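Long-range contacts in penicillin-binding protein 1A (Mycobacterium tuberculosis, PDB 5CXW), which builds and cross-links cell-wall peptidoglycan, joining glycan strand synthesis to peptide cross-linking, the latter being the task of the penicillin-sensitive transpeptidase domain seen here: residues F102-A107 with T153-L158; Q110-G115 with L160-G165; K260-N265 with T368-Y373. One frame throughout, in Å; residues are numbered along the deposited sequence.

In the fold
Followed from the N terminus, the chain first opens two contacts in succession: helix 100-109 supplies 102-107 to interaction 1, and the loop after it supplies 110-115 to interaction 2. Some 45 residues later helix 152-161 closes interaction 1, and its last residue and the turn after it close interaction 2. The two loops therefore cross rather than nest, and the contacts touch, with Leu162 packing on Ala106 and Ala107. Interaction 3 follows in series and spans a longer loop, bringing the segment 368-373, beyond helix 343-356, back to the start of helix 260-270. It meets interaction 2 where Tyr373 and Asn265 pack against 113-115. Together the three contacts tie helices 100-109, 152-161 and 260-270 to the segment after helix 343-356.

Interaction 1: F102-A107 with T153-L158; sequences FALVAA and TSYYRL
Leu158 sets its CG anti to the backbone N (chi1 180°), which sends CG toward Ala107, and chi2 (59°) turns CD1 onto the alanine methyl; Leu104 has the same first torsion, and its fork meets the end of Tyr155. Leu158 CD1 lies 3.9 Å from Ala107 CB, with CD2 of the same leucine slightly farther off. The side chains of Leu104 and Tyr155 lie at a slant to each other. The tyrosine ring turns an edge to helix 100-109, and Ala103 CB lies at that edge, near the ring plane, 4.1 Å from Tyr155 CD2. Both methyls of Leu104, CD1 and CD2, sit 3.9 Å from Tyr155 OH. In this apolar setting the hydroxyl is hydrogen-bonded to Ile143 O.

The segment axes pass 10.4 Å apart at 39°, and the large side chains of Tyr155 and Leu158 bridge the interval to the small Ala103 and Ala107. Tyr155 also packs on Ala146 and Leu147 of helix 143-149. The contact belongs to the helical part of the transpeptidase domain and involves the helix that follows Ser97, probably the acylated serine; Ser97 and Lys100 are consistent with the SxxK motif of penicillin-binding proteins.

Interaction 2: Q110-G115 with L160-G165; sequences QGIGLG and LKLNGG
Gln110 and Asn163 are joined by a pair of hydrogen bonds in which one side-chain amide reads both polar atoms of one backbone residue. Asn163 N donates to Gln110 OE1 at 2.8 Å, in the carbonyl plane and on a lone pair. In return, Gln110 NE2 donates to Asn163 O at 3.0 Å, again on a lone pair in the carbonyl plane, although the acceptor is tilted somewhat from the plane of the glutamine amide. The CG of Gln110 is anti to its own carbonyl carbon (chi1 -68°), and the extended chain beyond CG delivers the amide to the backbone of Asn163. Because its oxygen and its nitrogen are engaged at once, the rotation of the amide is fixed.

Apolar packing lies beside this polar pair. Ile112 presents its CD1 to the aliphatic part of Lys161, 3.9 Å from CG, the two side chains crossing obliquely. The same methyl, Ile112 CD1, stands 4.3 Å from Leu162 CD2. Leu162 itself is buried and continues inward, touching Ala106 and Ala107 of helix 100-109 and Ala168 and Val169 of helix 165-176.

Backbone turns shape both partners. Gly111, with phi 80°, lets the chain leave helix 100-109, and Ile112 N makes a probable hydrogen bond back to Ala107 O. Across the contact, Gly165 N bonds to Leu162 O at 3.0 Å, with Gly164 at positive phi inside the turn. The arrangement thus sets a Schellman motif, closing helix 100-109, against a type II beta turn that links helix 152-161 to helix 165-176.

Interaction 3: K260-N265 with T368-Y373; sequences KAVADN and TEVGGY
Asn265 and Val370 run antiparallel alongside one another, the amide of the first lying beside a methyl of the second, with Asn265 ND2 3.5 Å from Val370 CG2. That nitrogen spends both of its hydrogens in hydrogen bonds. One goes across the contact from Asn265 ND2 to Thr368 O at 2.9 Å, almost in the amide plane and with a C=O...N angle of 170°. The other turns back one helical turn to Ala261 O, also 2.9 Å from Asn265 ND2. Ala261 O accepts the backbone N of Asn265 as well, the two donors arriving from opposite faces of its carbonyl plane. Since Asn265 OD1 is hydrogen-bonded to Gly375 N, the buried amide is held at both ends.

Ala261 faces the same segment with its methyl. Ala261 CB lies 3.4 Å from Thr368 OG1 and 3.6 Å from Val370 CG2. The valine has CG1 anti to the backbone N (chi1 178°), and it is the other branch, CG2, that reaches both Ala261 and Asn265. After Val370 the chain folds into a type I' turn, closed by Tyr373 N to Val370 O at 3.1 Å, with Val370 N to Tyr373 O, 2.8 Å, as the return bond of the pair; Gly371 and Gly372 form the corner.

The contact lays the segment after helix 343-356 over the first turns of helix 260-270. Leu108 of helix 100-109 touches Val262, Asn265 and Val370, so that helix borders both partners.

Interaction 1: F102-A107 with T153-L158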
# COMPACT_ATOMS: atom_id res chain seq x y z
N PHE A 102 -8.32 3.50 4.25
CA PHE A 102 -8.15 4.34 5.44
C PHE A 102 -9.42 5.07 5.83
O PHE A 102 -9.63 5.34 7.02
CB PHE A 102 -6.94 5.30 5.26
CG PHE A 102 -5.71 4.54 4.93
CD1 PHE A 102 -5.25 3.56 5.80
CD2 PHE A 102 -5.04 4.73 3.75
CE1 PHE A 102 -4.14 2.78 5.48
CE2 PHE A 102 -3.92 3.95 3.44
CZ PHE A 102 -3.48 2.96 4.30
N ALA A 103 -10.26 5.39 4.84
CA ALA A 103 -11.60 5.87 5.16
C ALA A 103 -12.40 4.80 5.88
O ALA A 103 -13.18 5.06 6.79
CB ALA A 103 -12.34 6.37 3.96
N LEU A 104 -12.23 3.56 5.48
CA LEU A 104 -12.93 2.47 6.16
C LEU A 104 -12.44 2.24 7.58
O LEU A 104 -13.24 2.08 8.53
CB LEU A 104 -12.82 1.21 5.32
CG LEU A 104 -13.61 0.01 5.83
CD1 LEU A 104 -15.08 0.25 6.04
CD2 LEU A 104 -13.42 -1.17 4.90
N VAL A 105 -11.12 2.34 7.76
CA VAL A 105 -10.58 2.34 9.10
C VAL A 105 -11.24 3.41 9.95
O VAL A 105 -11.71 3.15 11.07
CB VAL A 105 -9.03 2.53 9.16
CG1 VAL A 105 -8.56 2.69 10.57
CG2 VAL A 105 -8.30 1.34 8.53
N ALA A 106 -11.23 4.63 9.43
CA ALA A 106 -11.78 5.76 10.18
C ALA A 106 -13.25 5.54 10.56
O ALA A 106 -13.66 5.87 11.68
CB ALA A 106 -11.69 7.03 9.36
N ALA A 107 -14.02 5.02 9.61
CA ALA A 107 -15.41 4.77 9.82
C ALA A 107 -15.62 3.76 10.95
O ALA A 107 -16.43 3.94 11.89
CB ALA A 107 -16.05 4.27 8.55
N THR A 153 -18.19 7.34 -5.38
CA THR A 153 -19.30 8.16 -4.87
C THR A 153 -19.60 7.70 -3.42
O THR A 153 -19.73 8.53 -2.49
CB THR A 153 -20.52 7.98 -5.76
OG1 THR A 153 -20.81 6.60 -5.83
CG2 THR A 153 -20.30 8.58 -7.14
N SER A 154 -19.69 6.39 -3.21
CA SER A 154 -20.03 5.86 -1.90
C SER A 154 -18.97 6.23 -0.86
O SER A 154 -19.28 6.59 0.28
CB SER A 154 -20.07 4.33 -2.01
OG SER A 154 -21.01 3.89 -2.99
N TYR A 155 -17.70 6.14 -1.26
CA TYR A 155 -16.58 6.43 -0.34
C TYR A 155 -16.51 7.94 -0.04
O TYR A 155 -16.09 8.33 1.04
CB TYR A 155 -15.24 5.77 -0.81
CG TYR A 155 -15.19 4.44 -0.09
CD1 TYR A 155 -15.98 3.36 -0.47
CD2 TYR A 155 -14.46 4.30 1.06
CE1 TYR A 155 -16.05 2.18 0.29
CE2 TYR A 155 -14.50 3.17 1.85
CZ TYR A 155 -15.29 2.10 1.47
OH TYR A 155 -15.39 1.00 2.27
N TYR A 156 -16.84 8.79 -1.01
CA TYR A 156 -16.98 10.24 -0.74
C TYR A 156 -18.06 10.48 0.30
O TYR A 156 -17.83 11.21 1.29
CB TYR A 156 -17.30 11.01 -2.01
CG TYR A 156 -16.33 12.10 -2.35
CD1 TYR A 156 -15.19 11.80 -3.03
CD2 TYR A 156 -16.56 13.42 -2.02
CE1 TYR A 156 -14.26 12.77 -3.35
CE2 TYR A 156 -15.68 14.42 -2.39
CZ TYR A 156 -14.52 14.08 -3.03
OH TYR A 156 -13.64 15.08 -3.45
N ARG A 157 -19.24 9.87 0.15
CA ARG A 157 -20.29 10.02 1.13
C ARG A 157 -19.86 9.44 2.49
O ARG A 157 -20.26 9.99 3.54
CB ARG A 157 -21.61 9.37 0.68
CG ARG A 157 -22.29 10.02 -0.49
CD ARG A 157 -23.70 9.48 -0.65
NE ARG A 157 -24.46 10.25 -1.67
CZ ARG A 157 -24.40 10.02 -2.99
NH1 ARG A 157 -23.76 9.00 -3.49
NH2 ARG A 157 -25.07 10.83 -3.83
N LEU A 158 -19.16 8.32 2.49
CA LEU A 158 -18.73 7.77 3.75
C LEU A 158 -17.77 8.75 4.47
O LEU A 158 -17.93 9.00 5.69
CB LEU A 158 -18.03 6.46 3.56
CG LEU A 158 -17.53 5.79 4.83
CD1 LEU A 158 -18.62 5.49 5.86
CD2 LEU A 158 -16.76 4.53 4.46

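Interaction 2: Q110-G115 with L160-G165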
# COMPACT_ATOMS: atom_id res chain seq x y z
N GLN A 110 -15.29 4.88 14.42
CA GLN A 110 -16.39 5.71 14.86
C GLN A 110 -17.67 4.94 15.04
O GLN A 110 -18.72 5.52 15.22
CB GLN A 110 -16.60 6.86 13.92
CG GLN A 110 -15.47 7.83 13.95
CD GLN A 110 -15.68 9.08 13.10
OE1 GLN A 110 -16.81 9.54 12.81
NE2 GLN A 110 -14.54 9.68 12.76
N GLY A 111 -17.61 3.63 14.88
CA GLY A 111 -18.77 2.79 15.07
C GLY A 111 -19.70 2.78 13.89
O GLY A 111 -20.91 2.59 14.03
N ILE A 112 -19.13 2.94 12.70
CA ILE A 112 -19.82 2.80 11.43
C ILE A 112 -19.27 1.50 10.83
O ILE A 112 -18.09 1.46 10.38
CB ILE A 112 -19.61 4.02 10.46
CG1 ILE A 112 -20.07 5.31 11.13
CG2 ILE A 112 -20.35 3.81 9.14
CD1 ILE A 112 -19.60 6.57 10.44
N GLY A 113 -20.10 0.47 10.80
CA GLY A 113 -19.59 -0.84 10.47
C GLY A 113 -19.79 -1.26 9.03
O GLY A 113 -20.35 -0.49 8.21
N LEU A 114 -19.39 -2.50 8.74
CA LEU A 114 -19.37 -2.97 7.33
C LEU A 114 -20.73 -2.99 6.67
O LEU A 114 -20.81 -2.89 5.47
CB LEU A 114 -18.68 -4.33 7.21
CG LEU A 114 -17.23 -4.38 7.55
CD1 LEU A 114 -16.68 -5.76 7.26
CD2 LEU A 114 -16.37 -3.32 6.89
N GLY A 115 -21.80 -3.10 7.46
CA GLY A 115 -23.14 -3.12 6.95
C GLY A 115 -23.82 -1.77 6.78
O GLY A 115 -25.00 -1.73 6.36
N LEU A 160 -17.65 11.99 4.14
CA LEU A 160 -18.39 13.13 4.63
C LEU A 160 -19.21 12.84 5.90
O LEU A 160 -19.46 13.77 6.71
CB LEU A 160 -19.24 13.73 3.53
CG LEU A 160 -18.47 14.31 2.38
CD1 LEU A 160 -19.48 14.66 1.29
CD2 LEU A 160 -17.58 15.48 2.72
N LYS A 161 -19.57 11.60 6.10
CA LYS A 161 -20.32 11.17 7.30
C LYS A 161 -19.41 11.14 8.52
O LYS A 161 -19.89 11.26 9.67
CB LYS A 161 -20.83 9.77 7.04
CG LYS A 161 -21.53 9.05 8.19
CD LYS A 161 -22.85 9.65 8.52
CE LYS A 161 -23.54 8.65 9.47
NZ LYS A 161 -24.78 9.27 9.94
N LEU A 162 -18.11 10.92 8.33
CA LEU A 162 -17.22 10.88 9.47
C LEU A 162 -17.13 12.18 10.25
O LEU A 162 -17.07 13.27 9.65
CB LEU A 162 -15.79 10.61 9.00
CG LEU A 162 -15.50 9.31 8.21
CD1 LEU A 162 -14.08 9.32 7.74
CD2 LEU A 162 -15.79 8.12 9.03
N ASN A 163 -17.06 12.07 11.56
CA ASN A 163 -16.61 13.17 12.39
C ASN A 163 -15.19 13.48 11.99
O ASN A 163 -14.35 12.58 11.96
CB ASN A 163 -16.68 12.77 13.85
CG ASN A 163 -18.09 12.54 14.30
OD1 ASN A 163 -19.02 13.23 13.87
ND2 ASN A 163 -18.25 11.65 15.27
N GLY A 164 -14.97 14.72 11.55
CA GLY A 164 -13.64 15.14 11.04
C GLY A 164 -13.49 15.06 9.56
O GLY A 164 -12.52 15.57 8.99
N GLY A 165 -14.40 14.37 8.86
CA GLY A 165 -14.37 14.35 7.40
C GLY A 165 -13.00 13.92 6.87
O GLY A 165 -12.45 12.90 7.26

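Interaction 3: K260-N265 with T368-Y373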
# COMPACT_ATOMS: atom_id res chain seq x y z
N LYS A 260 -7.77 -4.01 17.09
CA LYS A 260 -7.85 -5.32 16.45
C LYS A 260 -9.18 -5.55 15.75
O LYS A 260 -9.22 -6.07 14.62
CB LYS A 260 -7.60 -6.41 17.49
CG LYS A 260 -7.86 -7.84 16.96
CD LYS A 260 -7.37 -8.90 17.89
CE LYS A 260 -7.70 -10.33 17.45
NZ LYS A 260 -7.20 -10.68 16.12
N ALA A 261 -10.28 -5.25 16.44
CA ALA A 261 -11.61 -5.52 15.88
C ALA A 261 -11.82 -4.71 14.59
O ALA A 261 -12.41 -5.22 13.61
CB ALA A 261 -12.72 -5.27 16.87
N VAL A 262 -11.32 -3.48 14.58
CA VAL A 262 -11.38 -2.65 13.40
C VAL A 262 -10.55 -3.24 12.29
O VAL A 262 -11.04 -3.41 11.13
CB VAL A 262 -10.95 -1.19 13.72
CG1 VAL A 262 -10.74 -0.41 12.44
CG2 VAL A 262 -11.98 -0.54 14.58
N ALA A 263 -9.29 -3.52 12.57
CA ALA A 263 -8.40 -4.01 11.53
C ALA A 263 -8.95 -5.32 10.91
O ALA A 263 -8.90 -5.51 9.69
CB ALA A 263 -7.05 -4.27 12.10
N ASP A 264 -9.45 -6.22 11.74
CA ASP A 264 -9.93 -7.54 11.28
C ASP A 264 -11.21 -7.40 10.41
O ASP A 264 -11.45 -8.22 9.50
CB ASP A 264 -10.10 -8.49 12.46
CG ASP A 264 -8.73 -8.84 13.15
OD1 ASP A 264 -7.62 -8.57 12.56
OD2 ASP A 264 -8.80 -9.43 14.24
N ASN A 265 -12.03 -6.39 10.70
CA ASN A 265 -13.17 -6.07 9.83
C ASN A 265 -12.73 -5.48 8.48
O ASN A 265 -13.33 -5.80 7.41
CB ASN A 265 -14.19 -5.15 10.50
CG ASN A 265 -15.20 -5.92 11.31
OD1 ASN A 265 -16.18 -6.42 10.77
ND2 ASN A 265 -15.00 -6.01 12.60
N THR A 368 -14.87 -9.48 14.99
CA THR A 368 -15.90 -9.34 16.03
C THR A 368 -16.68 -8.09 15.71
O THR A 368 -16.30 -7.37 14.77
CB THR A 368 -15.30 -9.27 17.44
OG1 THR A 368 -14.34 -8.21 17.52
CG2 THR A 368 -14.55 -10.59 17.73
N GLU A 369 -17.78 -7.86 16.43
CA GLU A 369 -18.73 -6.82 16.08
C GLU A 369 -18.13 -5.42 16.16
O GLU A 369 -17.57 -5.04 17.19
CB GLU A 369 -19.89 -6.85 17.05
CG GLU A 369 -20.92 -5.75 16.81
CD GLU A 369 -20.84 -4.56 17.82
OE1 GLU A 369 -21.02 -4.80 19.06
OE2 GLU A 369 -20.71 -3.41 17.33
N VAL A 370 -18.25 -4.65 15.07
CA VAL A 370 -17.93 -3.22 15.07
C VAL A 370 -19.03 -2.53 14.31
O VAL A 370 -19.44 -2.96 13.23
CB VAL A 370 -16.57 -2.90 14.39
CG1 VAL A 370 -16.34 -1.35 14.40
CG2 VAL A 370 -15.47 -3.64 15.15
N GLY A 371 -19.60 -1.50 14.93
CA GLY A 371 -20.74 -0.79 14.32
C GLY A 371 -21.98 -1.67 14.15
O GLY A 371 -22.84 -1.39 13.30
N GLY A 372 -22.05 -2.75 14.91
CA GLY A 372 -23.17 -3.70 14.83
C GLY A 372 -22.97 -4.89 13.89
O GLY A 372 -23.85 -5.76 13.84
N TYR A 373 -21.86 -4.94 13.19
CA TYR A 373 -21.58 -5.99 12.20
C TYR A 373 -20.25 -6.68 12.48
O TYR A 373 -19.22 -6.02 12.80
CB TYR A 373 -21.56 -5.37 10.79
CG TYR A 373 -22.86 -4.65 10.46
CD1 TYR A 373 -23.97 -5.37 10.03
CD2 TYR A 373 -23.01 -3.25 10.63
CE1 TYR A 373 -25.16 -4.74 9.72
CE2 TYR A 373 -24.23 -2.61 10.31
CZ TYR A 373 -25.28 -3.36 9.88
OH TYR A 373 -26.46 -2.70 9.59